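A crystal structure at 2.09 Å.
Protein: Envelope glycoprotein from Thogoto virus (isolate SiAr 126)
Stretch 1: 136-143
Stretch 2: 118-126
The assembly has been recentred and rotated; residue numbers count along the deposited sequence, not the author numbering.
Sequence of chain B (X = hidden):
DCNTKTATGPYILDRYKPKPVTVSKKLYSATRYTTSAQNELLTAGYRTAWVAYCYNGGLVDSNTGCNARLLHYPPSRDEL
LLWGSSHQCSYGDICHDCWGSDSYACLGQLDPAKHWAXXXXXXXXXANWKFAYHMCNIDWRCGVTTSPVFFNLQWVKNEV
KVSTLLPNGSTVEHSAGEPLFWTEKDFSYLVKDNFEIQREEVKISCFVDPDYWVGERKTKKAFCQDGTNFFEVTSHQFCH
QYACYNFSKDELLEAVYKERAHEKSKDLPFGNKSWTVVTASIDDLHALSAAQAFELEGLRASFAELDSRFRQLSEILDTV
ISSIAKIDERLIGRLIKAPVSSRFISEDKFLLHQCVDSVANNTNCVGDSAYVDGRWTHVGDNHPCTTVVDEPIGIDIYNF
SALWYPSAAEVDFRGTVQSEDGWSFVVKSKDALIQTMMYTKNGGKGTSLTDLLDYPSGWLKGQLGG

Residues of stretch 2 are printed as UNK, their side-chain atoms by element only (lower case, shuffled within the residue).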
# COMPACT_ATOMS: atom_id res chain seq x y z
N CYS B 136 -27.89 -46.06 2.18
CA CYS B 136 -28.02 -44.66 2.53
C CYS B 136 -26.77 -44.21 3.27
O CYS B 136 -26.32 -44.88 4.21
CB CYS B 136 -29.28 -44.44 3.39
SG CYS B 136 -29.50 -42.79 4.11
N ASN B 137 -26.18 -43.12 2.82
CA ASN B 137 -25.11 -42.47 3.57
C ASN B 137 -25.46 -41.01 3.74
O ASN B 137 -25.78 -40.33 2.76
CB ASN B 137 -23.75 -42.63 2.88
CG ASN B 137 -23.04 -43.91 3.27
OD1 ASN B 137 -22.50 -44.02 4.37
ND2 ASN B 137 -23.03 -44.89 2.36
N ILE B 138 -25.45 -40.54 4.99
CA ILE B 138 -25.64 -39.14 5.30
C ILE B 138 -24.53 -38.68 6.24
O ILE B 138 -24.25 -39.34 7.25
CB ILE B 138 -27.00 -38.86 5.96
CG1 ILE B 138 -28.15 -39.45 5.15
CG2 ILE B 138 -27.19 -37.34 6.20
CD1 ILE B 138 -29.49 -39.18 5.79
N ASP B 139 -23.93 -37.52 5.93
CA ASP B 139 -23.02 -36.88 6.87
C ASP B 139 -23.17 -35.37 6.74
O ASP B 139 -23.76 -34.85 5.79
CB ASP B 139 -21.56 -37.33 6.67
CG ASP B 139 -20.68 -37.08 7.90
OD1 ASP B 139 -21.21 -36.62 8.95
OD2 ASP B 139 -19.46 -37.34 7.81
N TRP B 140 -22.65 -34.66 7.74
CA TRP B 140 -22.91 -33.23 7.86
C TRP B 140 -21.60 -32.48 8.02
O TRP B 140 -20.62 -33.00 8.55
CB TRP B 140 -23.82 -32.94 9.07
CG TRP B 140 -25.20 -33.46 8.89
CD1 TRP B 140 -25.62 -34.76 9.07
CD2 TRP B 140 -26.34 -32.73 8.44
NE1 TRP B 140 -26.96 -34.86 8.78
CE2 TRP B 140 -27.43 -33.64 8.38
CE3 TRP B 140 -26.57 -31.38 8.10
CZ2 TRP B 140 -28.71 -33.25 7.98
CZ3 TRP B 140 -27.83 -31.00 7.70
CH2 TRP B 140 -28.90 -31.94 7.66
N ARG B 141 -21.61 -31.22 7.59
CA ARG B 141 -20.59 -30.25 7.97
C ARG B 141 -21.29 -29.01 8.50
O ARG B 141 -22.39 -28.66 8.06
CB ARG B 141 -19.65 -29.87 6.81
CG ARG B 141 -20.31 -28.99 5.75
CD ARG B 141 -19.52 -29.00 4.43
NE ARG B 141 -18.12 -28.63 4.68
CZ ARG B 141 -17.60 -27.43 4.42
NH1 ARG B 141 -18.35 -26.46 3.92
NH2 ARG B 141 -16.32 -27.19 4.68
N CYS B 142 -20.64 -28.35 9.45
CA CYS B 142 -21.14 -27.07 9.92
C CYS B 142 -20.01 -26.31 10.58
O CYS B 142 -18.99 -26.89 10.97
CB CYS B 142 -22.33 -27.24 10.87
SG CYS B 142 -21.93 -28.15 12.38
N GLY B 143 -20.18 -25.00 10.69
CA GLY B 143 -19.16 -24.18 11.30
C GLY B 143 -19.70 -22.79 11.53
O GLY B 143 -20.69 -22.38 10.91
N UNK B 118 -18.29 -27.81 18.25
CA UNK B 118 -17.68 -26.52 17.87
C UNK B 118 -17.54 -26.39 16.36
O UNK B 118 -17.65 -25.28 15.83
c UNK B 118 -17.31 -28.73 18.87
c UNK B 118 -16.30 -26.55 18.55
c UNK B 118 -16.28 -27.82 19.40
N UNK B 119 -17.31 -27.50 15.67
CA UNK B 119 -17.16 -27.58 14.23
C UNK B 119 -17.37 -29.04 13.82
O UNK B 119 -17.18 -29.96 14.62
n UNK B 119 -13.20 -26.40 16.89
c UNK B 119 -15.80 -27.09 13.76
c UNK B 119 -13.39 -25.42 16.01
c UNK B 119 -14.61 -27.86 14.31
c UNK B 119 -13.33 -27.06 14.16
n UNK B 119 -13.45 -25.71 14.71
n UNK B 119 -13.50 -24.16 16.43
N UNK B 120 -17.73 -29.24 12.56
CA UNK B 120 -17.97 -30.58 12.06
C UNK B 120 -17.65 -30.62 10.57
O UNK B 120 -18.12 -29.76 9.82
n UNK B 120 -19.82 -35.01 10.54
c UNK B 120 -19.68 -33.47 12.49
c UNK B 120 -19.91 -32.25 11.64
c UNK B 120 -20.35 -34.71 11.90
c UNK B 120 -19.42 -30.99 12.32
N UNK B 121 -16.87 -31.61 10.15
CA UNK B 121 -16.61 -31.84 8.74
C UNK B 121 -17.23 -33.17 8.31
O UNK B 121 -17.29 -34.12 9.09
o UNK B 121 -16.47 -30.89 5.53
c UNK B 121 -15.42 -30.68 6.18
c UNK B 121 -15.11 -31.85 8.44
o UNK B 121 -14.89 -29.55 6.23
c UNK B 121 -14.78 -31.86 6.94
N UNK B 122 -17.72 -33.21 7.08
CA UNK B 122 -18.40 -34.39 6.58
C UNK B 122 -17.40 -35.33 5.92
O UNK B 122 -16.30 -34.93 5.58
c UNK B 122 -18.69 -34.14 3.17
c UNK B 122 -19.24 -33.26 4.29
c UNK B 122 -20.54 -32.59 3.84
c UNK B 122 -19.52 -34.01 5.60
N UNK B 123 -17.80 -36.59 5.77
CA UNK B 123 -17.08 -37.59 5.01
C UNK B 123 -17.92 -37.87 3.77
O UNK B 123 -19.14 -38.02 3.87
c UNK B 123 -16.07 -39.91 5.00
c UNK B 123 -16.16 -38.60 7.12
c UNK B 123 -16.87 -38.89 5.81
N UNK B 124 -17.29 -37.90 2.60
CA UNK B 124 -18.02 -38.17 1.37
C UNK B 124 -18.02 -39.67 1.11
O UNK B 124 -16.97 -40.25 0.84
n UNK B 124 -16.57 -36.32 -4.81
c UNK B 124 -17.54 -37.22 -4.74
n UNK B 124 -18.11 -37.67 -5.84
c UNK B 124 -18.04 -37.88 -1.13
c UNK B 124 -17.36 -37.22 -2.30
n UNK B 124 -17.94 -37.65 -3.55
c UNK B 124 -17.41 -37.43 0.19
N UNK B 125 -19.18 -40.30 1.20
CA UNK B 125 -19.28 -41.75 1.01
C UNK B 125 -20.54 -42.06 0.21
O UNK B 125 -21.61 -41.50 0.49
c UNK B 125 -19.31 -42.48 2.36
c UNK B 125 -18.97 -44.62 3.65
n UNK B 125 -16.78 -46.34 3.22
n UNK B 125 -18.13 -48.19 3.39
c UNK B 125 -17.98 -46.87 3.40
c UNK B 125 -19.26 -44.00 2.28
n UNK B 125 -19.03 -46.08 3.61
N UNK B 126 -20.43 -42.94 -0.78
CA UNK B 126 -21.61 -43.39 -1.54
C UNK B 126 -21.58 -44.90 -1.79
O UNK B 126 -21.83 -45.38 -2.90
o UNK B 126 -20.54 -41.97 -4.76
c UNK B 126 -21.77 -42.61 -2.84
o UNK B 126 -19.67 -43.56 -3.51
c UNK B 126 -20.57 -42.72 -3.76

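Position 118 carries three carbons that close a ring onto the backbone nitrogen, which identifies Pro 118. It is exposed and points away from the strand, so the ring has no part in the contact.

Position 119 has three carbons, a nitrogen, and then a carbon bearing two more nitrogens: Arg 119. Its side chain begins sideways but its end leads away; the closest approach to the strand comes from the backbone, with CA of Arg 119 3.8 Å from Cys 142 O.

At position 120 four carbons run in a row to a terminal nitrogen. That nitrogen lies 2.7 Å from Asp 139 OD1 and 2.9 Å from Trp 140 O, as expected of Lys 120. A long chain with a terminal ammonium suits the place, because NZ can form a salt bridge with the carboxylate while donating to two carbonyls, that of Trp 140 and, at 3.0 Å from NZ, the O of position 121.

Position 121 has three carbons, the third carrying two oxygens, one 2.9 Å from Arg 141 NE and the other 3.2 Å from Arg 141 NH2: Glu 121. CB points away from the strand, yet the chain bends so that OE1 and OE2 form a two-pronged salt bridge along the guanidinium edge.

Position 122 has four carbons forked at the second, a terminal one 3.8 Å from Arg 141 CD. This is Leu 122, buried and apolar, packing CD2 against the aliphatic part of that arginine.

Position 123 has one carbon bearing two others, one of these methyls 3.6 Å from Asp 139 OD2: Val 123. The stronger tie, Val 123 N donating to Asp 139 OD2 at 2.7 Å, needs only a backbone N–H, and the small branched side chain fits beside the carboxylate.

Position 124 repeats the atoms of 119 without touching the strand: Arg 124, extended and pointing away. Its long charged chain suits a partly exposed place, with NH1 bonded elsewhere in the structure.

Position 125 has the same atoms but points toward the strand, a side-chain carbon 3.7 Å from Asn 137 OD1. In Arg 125 this is CD, and the guanidinium nitrogens are hydrogen-bonded elsewhere in the structure.

Position 126, two carbons with two oxygens on the second, touches the strand only through its backbone. Asp 126 points away, its carboxylate suited to partial exposure and OD1 bonded elsewhere in the structure.

The contact is anchored by a single antiparallel bridge: Lys 120 N donates to Cys 142 O at 3.1 Å and Cys 142 N to Lys 120 O at 2.9 Å. Beyond it, Asp 139 holds Lys 120 and Val 123, while Glu 121 clasps Arg 141.

Stretch 2 118-126: PRKELVRRD
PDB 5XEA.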